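PDB 2PT5: shikimate kinase from Aquifex aeolicus, which catalyses ATP-dependent, magnesium-requiring phosphorylation of the 3-hydroxyl of shikimate, a step on the way to chorismate and the aromatic amino acids. Local coordinates for residues A[5-9]-A[133-137]; A[16-20]-A[153-158]; A[26-31]-A[71-76]. All coordinates share one frame; numbering follows the deposited sequence.

Contact 1: residues A[5-9]-A[133-137]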
# COMPACT_ATOMS: atom_id res chain seq x y z
N LEU A 5 -1.84 3.29 4.15
CA LEU A 5 -2.72 2.69 3.16
C LEU A 5 -2.07 1.40 2.67
O LEU A 5 -0.92 1.40 2.27
CB LEU A 5 -2.95 3.64 1.98
CG LEU A 5 -3.53 5.02 2.29
CD1 LEU A 5 -3.81 5.73 0.98
CD2 LEU A 5 -4.80 4.90 3.13
N ILE A 6 -2.82 0.30 2.71
CA ILE A 6 -2.28 -0.98 2.28
C ILE A 6 -3.24 -1.65 1.31
O ILE A 6 -4.43 -1.35 1.28
CB ILE A 6 -2.02 -1.91 3.49
CG1 ILE A 6 -3.34 -2.40 4.10
CG2 ILE A 6 -1.24 -1.16 4.56
CD1 ILE A 6 -3.17 -3.24 5.36
N GLY A 7 -2.71 -2.57 0.50
CA GLY A 7 -3.53 -3.27 -0.46
C GLY A 7 -2.72 -3.55 -1.71
O GLY A 7 -1.52 -3.24 -1.77
N PHE A 8 -3.37 -4.12 -2.72
CA PHE A 8 -2.66 -4.43 -3.96
C PHE A 8 -2.30 -3.17 -4.74
O PHE A 8 -2.92 -2.11 -4.59
CB PHE A 8 -3.48 -5.41 -4.83
CG PHE A 8 -3.76 -6.73 -4.15
CD1 PHE A 8 -4.98 -6.96 -3.51
CD2 PHE A 8 -2.78 -7.72 -4.11
CE1 PHE A 8 -5.23 -8.16 -2.84
CE2 PHE A 8 -3.02 -8.93 -3.44
CZ PHE A 8 -4.25 -9.15 -2.80
N MSE A 9 -1.27 -3.31 -5.58
CA MSE A 9 -0.76 -2.22 -6.40
C MSE A 9 -1.82 -1.45 -7.19
O MSE A 9 -1.72 -0.24 -7.35
CB MSE A 9 0.28 -2.79 -7.37
CG MSE A 9 0.61 -1.90 -8.55
SE MSE A 9 0.60 -2.93 -10.21
CE MSE A 9 -1.12 -2.39 -10.89
N ARG A 133 -1.97 -12.67 0.47
CA ARG A 133 -1.67 -11.29 0.84
C ARG A 133 -2.94 -10.63 1.37
O ARG A 133 -2.90 -9.88 2.34
CB ARG A 133 -1.10 -10.49 -0.35
CG ARG A 133 0.34 -10.88 -0.74
CD ARG A 133 0.95 -9.89 -1.75
NE ARG A 133 2.41 -10.03 -1.81
CZ ARG A 133 3.22 -9.29 -2.58
NH1 ARG A 133 2.73 -8.34 -3.36
NH2 ARG A 133 4.52 -9.50 -2.56
N ARG A 134 -4.08 -10.92 0.73
CA ARG A 134 -5.35 -10.32 1.16
C ARG A 134 -5.72 -10.68 2.61
O ARG A 134 -6.38 -9.91 3.30
CB ARG A 134 -6.48 -10.75 0.21
CG ARG A 134 -7.81 -10.06 0.49
CD ARG A 134 -8.78 -10.13 -0.70
NE ARG A 134 -10.01 -9.40 -0.40
CZ ARG A 134 -10.99 -9.85 0.39
NH1 ARG A 134 -10.90 -11.05 0.96
NH2 ARG A 134 -12.04 -9.08 0.65
N LYS A 135 -5.28 -11.85 3.06
CA LYS A 135 -5.55 -12.29 4.43
C LYS A 135 -4.80 -11.38 5.40
O LYS A 135 -5.28 -11.08 6.50
CB LYS A 135 -5.09 -13.74 4.62
CG LYS A 135 -6.00 -14.78 3.98
CD LYS A 135 -5.43 -16.20 4.09
CE LYS A 135 -6.32 -17.20 3.34
NZ LYS A 135 -5.66 -18.53 3.14
N ILE A 136 -3.61 -10.94 4.99
CA ILE A 136 -2.83 -10.05 5.83
C ILE A 136 -3.45 -8.65 5.76
O ILE A 136 -3.69 -8.02 6.78
CB ILE A 136 -1.36 -10.00 5.36
CG1 ILE A 136 -0.77 -11.42 5.32
CG2 ILE A 136 -0.55 -9.10 6.29
CD1 ILE A 136 -0.82 -12.16 6.65
N TYR A 137 -3.73 -8.18 4.55
CA TYR A 137 -4.34 -6.86 4.39
C TYR A 137 -5.56 -6.72 5.29
O TYR A 137 -5.75 -5.69 5.94
CB TYR A 137 -4.78 -6.62 2.94
CG TYR A 137 -3.68 -6.55 1.91
CD1 TYR A 137 -2.42 -6.04 2.23
CD2 TYR A 137 -3.91 -6.97 0.59
CE1 TYR A 137 -1.41 -5.96 1.27
CE2 TYR A 137 -2.91 -6.89 -0.37
CZ TYR A 137 -1.66 -6.39 -0.03
OH TYR A 137 -0.66 -6.35 -0.97
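The hydroxyl of Tyr137 hydrogen-bonds to Gly78 O, a residue predicted to bind substrate, and stands 3.3 Å from Gly7 O without bonding to it. Gly7 O is taken instead by Lys13 NZ, from the helix that follows. Behind the hydroxyl the tyrosine ring is wedged flat. Gly7 CA lies over the middle of one face, 3.6 Å from the centroid and only 9° off the normal, a true CH-pi contact; the ring's other face carries Arg133 O from one turn earlier in helix 127-137. With CG beside the backbone N (chi1 -65°), the ring is carried from the helix toward Gly7 and points its edge at Phe8. Tyr137 CE2 sits over the centre of the phenylalanine ring, 3.6 Å from Phe8 CZ, in a T-shaped pair with planes at 87°. Phe8 also stacks on Phe130, and the CB atoms of Arg133 and Arg134 brush its far end; the guanidinium of Arg134 goes on to a salt bridge with Asp100. On the strand side, Ile6 CD1 rests 3.6 Å from Tyr137 O. An alanine at Tyr137 is likely to leave Gly78 O without its hydroxyl partner and open a gap between Gly7 and the Phe8 ring. Gly7 fits the first glycine of the Walker A pattern, and its backbone would drive any CB into the preceding carbonyl O. One aromatic ring thus ties the start of the phosphate-binding loop to the predicted substrate-binding region around Gly78 and Arg133.

Contact 2: residues A[16-20]-A[153-158]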
# COMPACT_ATOMS: atom_id res chain seq x y z
N VAL A 16 -5.63 7.77 -3.84
CA VAL A 16 -6.45 8.02 -2.66
C VAL A 16 -5.60 8.70 -1.58
O VAL A 16 -6.08 9.58 -0.87
CB VAL A 16 -7.04 6.70 -2.13
CG1 VAL A 16 -7.60 6.90 -0.72
CG2 VAL A 16 -8.14 6.21 -3.09
N GLY A 17 -4.35 8.27 -1.47
CA GLY A 17 -3.45 8.85 -0.48
C GLY A 17 -3.25 10.34 -0.66
O GLY A 17 -3.29 11.11 0.30
N SER A 18 -3.03 10.77 -1.90
CA SER A 18 -2.85 12.18 -2.20
C SER A 18 -4.11 12.98 -1.86
O SER A 18 -4.04 14.01 -1.19
CB SER A 18 -2.51 12.38 -3.68
OG SER A 18 -2.45 13.76 -4.01
N LEU A 19 -5.26 12.50 -2.34
CA LEU A 19 -6.54 13.16 -2.08
C LEU A 19 -6.77 13.24 -0.57
O LEU A 19 -7.19 14.27 -0.04
CB LEU A 19 -7.69 12.37 -2.74
CG LEU A 19 -7.85 12.39 -4.27
CD1 LEU A 19 -8.91 11.37 -4.68
CD2 LEU A 19 -8.26 13.78 -4.74
N LEU A 20 -6.50 12.14 0.11
CA LEU A 20 -6.67 12.09 1.55
C LEU A 20 -5.78 13.12 2.25
O LEU A 20 -6.25 13.90 3.08
CB LEU A 20 -6.34 10.69 2.06
CG LEU A 20 -6.64 10.39 3.53
CD1 LEU A 20 -8.12 10.61 3.83
CD2 LEU A 20 -6.26 8.94 3.82
N VAL A 153 -13.81 6.68 -2.21
CA VAL A 153 -13.05 5.93 -1.21
C VAL A 153 -12.56 6.89 -0.13
O VAL A 153 -12.51 6.53 1.04
CB VAL A 153 -11.85 5.21 -1.86
CG1 VAL A 153 -11.03 4.49 -0.80
CG2 VAL A 153 -12.34 4.24 -2.93
N VAL A 154 -12.20 8.11 -0.53
CA VAL A 154 -11.74 9.12 0.43
C VAL A 154 -12.85 9.44 1.42
O VAL A 154 -12.62 9.53 2.62
CB VAL A 154 -11.28 10.42 -0.29
CG1 VAL A 154 -11.03 11.53 0.72
CG2 VAL A 154 -9.99 10.16 -1.06
N LYS A 155 -14.07 9.63 0.91
CA LYS A 155 -15.21 9.93 1.78
C LYS A 155 -15.41 8.78 2.76
O LYS A 155 -15.76 8.99 3.92
CB LYS A 155 -16.49 10.12 0.96
CG LYS A 155 -16.51 11.38 0.13
CD LYS A 155 -17.78 11.45 -0.70
CE LYS A 155 -17.82 12.69 -1.56
NZ LYS A 155 -19.03 12.68 -2.44
N GLU A 156 -15.19 7.56 2.27
CA GLU A 156 -15.33 6.37 3.10
C GLU A 156 -14.31 6.43 4.24
O GLU A 156 -14.65 6.22 5.41
CB GLU A 156 -15.07 5.11 2.27
CG GLU A 156 -16.21 4.69 1.34
CD GLU A 156 -15.81 3.55 0.40
OE1 GLU A 156 -15.29 2.52 0.89
OE2 GLU A 156 -16.02 3.68 -0.82
N ILE A 157 -13.06 6.72 3.89
CA ILE A 157 -12.01 6.78 4.90
C ILE A 157 -12.25 7.91 5.90
O ILE A 157 -12.16 7.69 7.11
CB ILE A 157 -10.63 6.96 4.24
CG1 ILE A 157 -10.32 5.73 3.38
CG2 ILE A 157 -9.56 7.14 5.31
CD1 ILE A 157 -9.12 5.91 2.48
N LEU A 158 -12.56 9.10 5.40
CA LEU A 158 -12.82 10.23 6.29
C LEU A 158 -13.92 9.86 7.29
O LEU A 158 -13.73 10.00 8.50
CB LEU A 158 -13.23 11.46 5.47
CG LEU A 158 -12.09 12.03 4.63
CD1 LEU A 158 -12.59 13.16 3.75
CD2 LEU A 158 -10.99 12.53 5.56
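Val154 pushes its CG2 methyl against helix 13-24, where it overlaps Leu19 CB at 3.6 Å and settles 4.0 Å from Val16 O. This is helix-helix packing on one side of the parallel sheet of a P-loop kinase: helix 13-24, which leads out of the phosphate-binding loop, meets helix 150-162, the last helix of the chain. The short axes approach to 9.9 Å and cross at -58°. The side chains that meet are all aliphatic, and no hydrogen bond runs across. Val154 fits among Val16, Leu19 and Leu20, one turn of the facing helix, meeting Leu19 at about a right angle.

Val16 works with both its prongs. CG1, anti to the backbone N (chi1 166°), lies 3.7 Å from Ile157 CD1, while CG2 turns to the beginning of the segment and rests against Val153 CB. Further along, Leu20 runs its CG opposite the backbone N (chi1 -172°), which carries the two terminal methyls across to the other helix: both close on Ile157 CG2, and CD1 goes on to Leu158. The Leu20 and Ile157 side chains cross at about a right angle, with Leu20 CD2 4.0 Å from Ile157 CG2.

Beneath the pair lies the sheet. Val16 touches Ile99 and Ile157 touches Val97, both of strand 95-100, and Val153 and Ile157 also lean on Val144 of the edge strand 142-145. Leu158 meanwhile reaches past Leu20 to Ser23 and Leu24 nearer the end of helix 13-24. There the Leu20 and Leu158 side chains slide past each other in opposite senses, with Leu20 CD1 3.9 Å from Leu158 CD2.

Contact 3: residues A[26-31]-A[71-76]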
# COMPACT_ATOMS: atom_id res chain seq x y z
N ILE A 26 -2.11 17.27 5.43
CA ILE A 26 -0.89 16.61 5.87
C ILE A 26 -0.20 16.05 4.64
O ILE A 26 -0.86 15.76 3.64
CB ILE A 26 -1.19 15.46 6.86
CG1 ILE A 26 -2.14 14.44 6.22
CG2 ILE A 26 -1.79 16.03 8.13
CD1 ILE A 26 -2.55 13.30 7.16
N PRO A 27 1.13 15.90 4.69
CA PRO A 27 1.88 15.37 3.53
C PRO A 27 1.62 13.90 3.19
O PRO A 27 1.28 13.08 4.05
CB PRO A 27 3.33 15.63 3.92
CG PRO A 27 3.31 15.50 5.41
CD PRO A 27 2.03 16.20 5.81
N PHE A 28 1.78 13.59 1.91
CA PHE A 28 1.60 12.23 1.45
C PHE A 28 2.93 11.68 0.96
O PHE A 28 3.74 12.40 0.35
CB PHE A 28 0.60 12.16 0.30
CG PHE A 28 0.62 10.86 -0.44
CD1 PHE A 28 0.17 9.69 0.17
CD2 PHE A 28 1.16 10.78 -1.72
CE1 PHE A 28 0.27 8.46 -0.48
CE2 PHE A 28 1.26 9.55 -2.38
CZ PHE A 28 0.81 8.39 -1.77
N TYR A 29 3.16 10.41 1.22
CA TYR A 29 4.39 9.75 0.80
C TYR A 29 4.07 8.31 0.41
O TYR A 29 3.24 7.66 1.05
CB TYR A 29 5.43 9.76 1.92
CG TYR A 29 6.10 11.09 2.11
CD1 TYR A 29 7.10 11.51 1.23
CD2 TYR A 29 5.72 11.95 3.14
CE1 TYR A 29 7.69 12.75 1.37
CE2 TYR A 29 6.32 13.21 3.28
CZ TYR A 29 7.30 13.60 2.39
OH TYR A 29 7.88 14.84 2.49
N ASP A 30 4.73 7.85 -0.64
CA ASP A 30 4.58 6.49 -1.11
C ASP A 30 5.93 5.81 -0.93
O ASP A 30 6.93 6.27 -1.47
CB ASP A 30 4.20 6.46 -2.59
CG ASP A 30 4.23 5.06 -3.16
OD1 ASP A 30 3.39 4.24 -2.77
OD2 ASP A 30 5.12 4.78 -3.99
N VAL A 31 5.96 4.72 -0.17
CA VAL A 31 7.21 4.03 0.09
C VAL A 31 8.01 3.66 -1.15
O VAL A 31 9.17 4.05 -1.28
CB VAL A 31 6.98 2.74 0.91
CG1 VAL A 31 8.30 1.99 1.11
CG2 VAL A 31 6.33 3.10 2.25
N ASN A 71 2.39 13.55 11.47
CA ASN A 71 1.23 13.74 10.62
C ASN A 71 1.63 13.44 9.19
O ASN A 71 2.42 14.17 8.58
CB ASN A 71 0.73 15.18 10.75
CG ASN A 71 0.44 15.55 12.19
OD1 ASN A 71 -0.53 15.08 12.78
ND2 ASN A 71 1.30 16.39 12.77
N VAL A 72 1.08 12.36 8.64
CA VAL A 72 1.44 11.96 7.28
C VAL A 72 0.58 10.79 6.82
O VAL A 72 0.08 10.00 7.63
CB VAL A 72 2.93 11.54 7.25
CG1 VAL A 72 3.11 10.23 8.02
CG2 VAL A 72 3.42 11.40 5.81
N VAL A 73 0.39 10.69 5.51
CA VAL A 73 -0.35 9.59 4.91
C VAL A 73 0.72 8.86 4.13
O VAL A 73 1.40 9.46 3.28
CB VAL A 73 -1.43 10.06 3.94
CG1 VAL A 73 -2.10 8.85 3.29
CG2 VAL A 73 -2.46 10.90 4.68
N ILE A 74 0.89 7.58 4.42
CA ILE A 74 1.90 6.78 3.75
C ILE A 74 1.26 5.61 3.02
O ILE A 74 0.57 4.80 3.65
CB ILE A 74 2.91 6.22 4.76
CG1 ILE A 74 3.68 7.36 5.43
CG2 ILE A 74 3.86 5.26 4.09
CD1 ILE A 74 4.42 6.92 6.68
N SER A 75 1.47 5.53 1.71
CA SER A 75 0.94 4.42 0.92
C SER A 75 2.08 3.40 0.90
O SER A 75 3.26 3.78 0.86
CB SER A 75 0.60 4.86 -0.52
OG SER A 75 1.73 5.43 -1.16
N THR A 76 1.74 2.12 0.97
CA THR A 76 2.75 1.06 0.99
C THR A 76 2.73 0.20 -0.27
O THR A 76 1.75 0.20 -1.01
CB THR A 76 2.55 0.16 2.23
OG1 THR A 76 1.26 -0.46 2.16
CG2 THR A 76 2.62 0.99 3.51
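Ser75 OG gives its hydrogen to Asp30 OD1 at 2.6 Å, on the lone pair turned away from the other carboxylate oxygen. With CG anti to the backbone N (chi1 171°), Asp30 extends to meet a serine hydroxyl tucked between its own N and carbonyl carbon (chi1 57°). Next to this bond, Phe28 lays its ring end by the serine, CZ 3.2 Å from Ser75 OG, while its CD1 side meets Val73 CG1. Ile26 CD1 presses tightly on Val73 CG2 at 3.5 Å. On the opposite face of the sheet Tyr29 offers its ring edge, CD2 lying 3.6 Å from Val72 CG2.

Parallel pairing of strands 28-30 and 72-75 sets these partners in register. Val73 N bonds Pro27 O, Tyr29 N bonds Val73 O, Ser75 N bonds Tyr29 O, and Val31 N closes on Ser75 O with a nearly straight bond (173°). Helix 13-24 covers Phe28 and Val73; helix 52-66 covers Tyr29 and Ile74.

Asp30 OD2 accepts a hydrogen bond from Glu33 N, so the aspartate is the N-cap of helix 31-39. One carboxylate therefore joins strand to helix, which is likely to steady the backbone leading to Asp32, predicted to bind substrate.

In the fold
Along the chain the segments run 5-9, 16-20, 26-31, 71-76, 133-137, 153-158: contacts 1 and 2 interleave, and contact 3 falls within the span of both. Their centres lie about 17 Å (1 and 2), 16 Å (1 and 3) and 12 Å (2 and 3) apart. The shared frame is the parallel sheet of strand order 2-3-1-4-5, in which strands 2-6 and 72-75 are neighbours; Leu5 N and O bond probably to Ile74 O and Thr76 OG1. Helix 13-24, which carries segment 16-20, touches the other two contacts through Gly17, which packs on Leu5 and Phe28. The phosphate-binding loop thus leaves a central strand for a helix packed against both other contacts, close to the predicted ATP and shikimate sites.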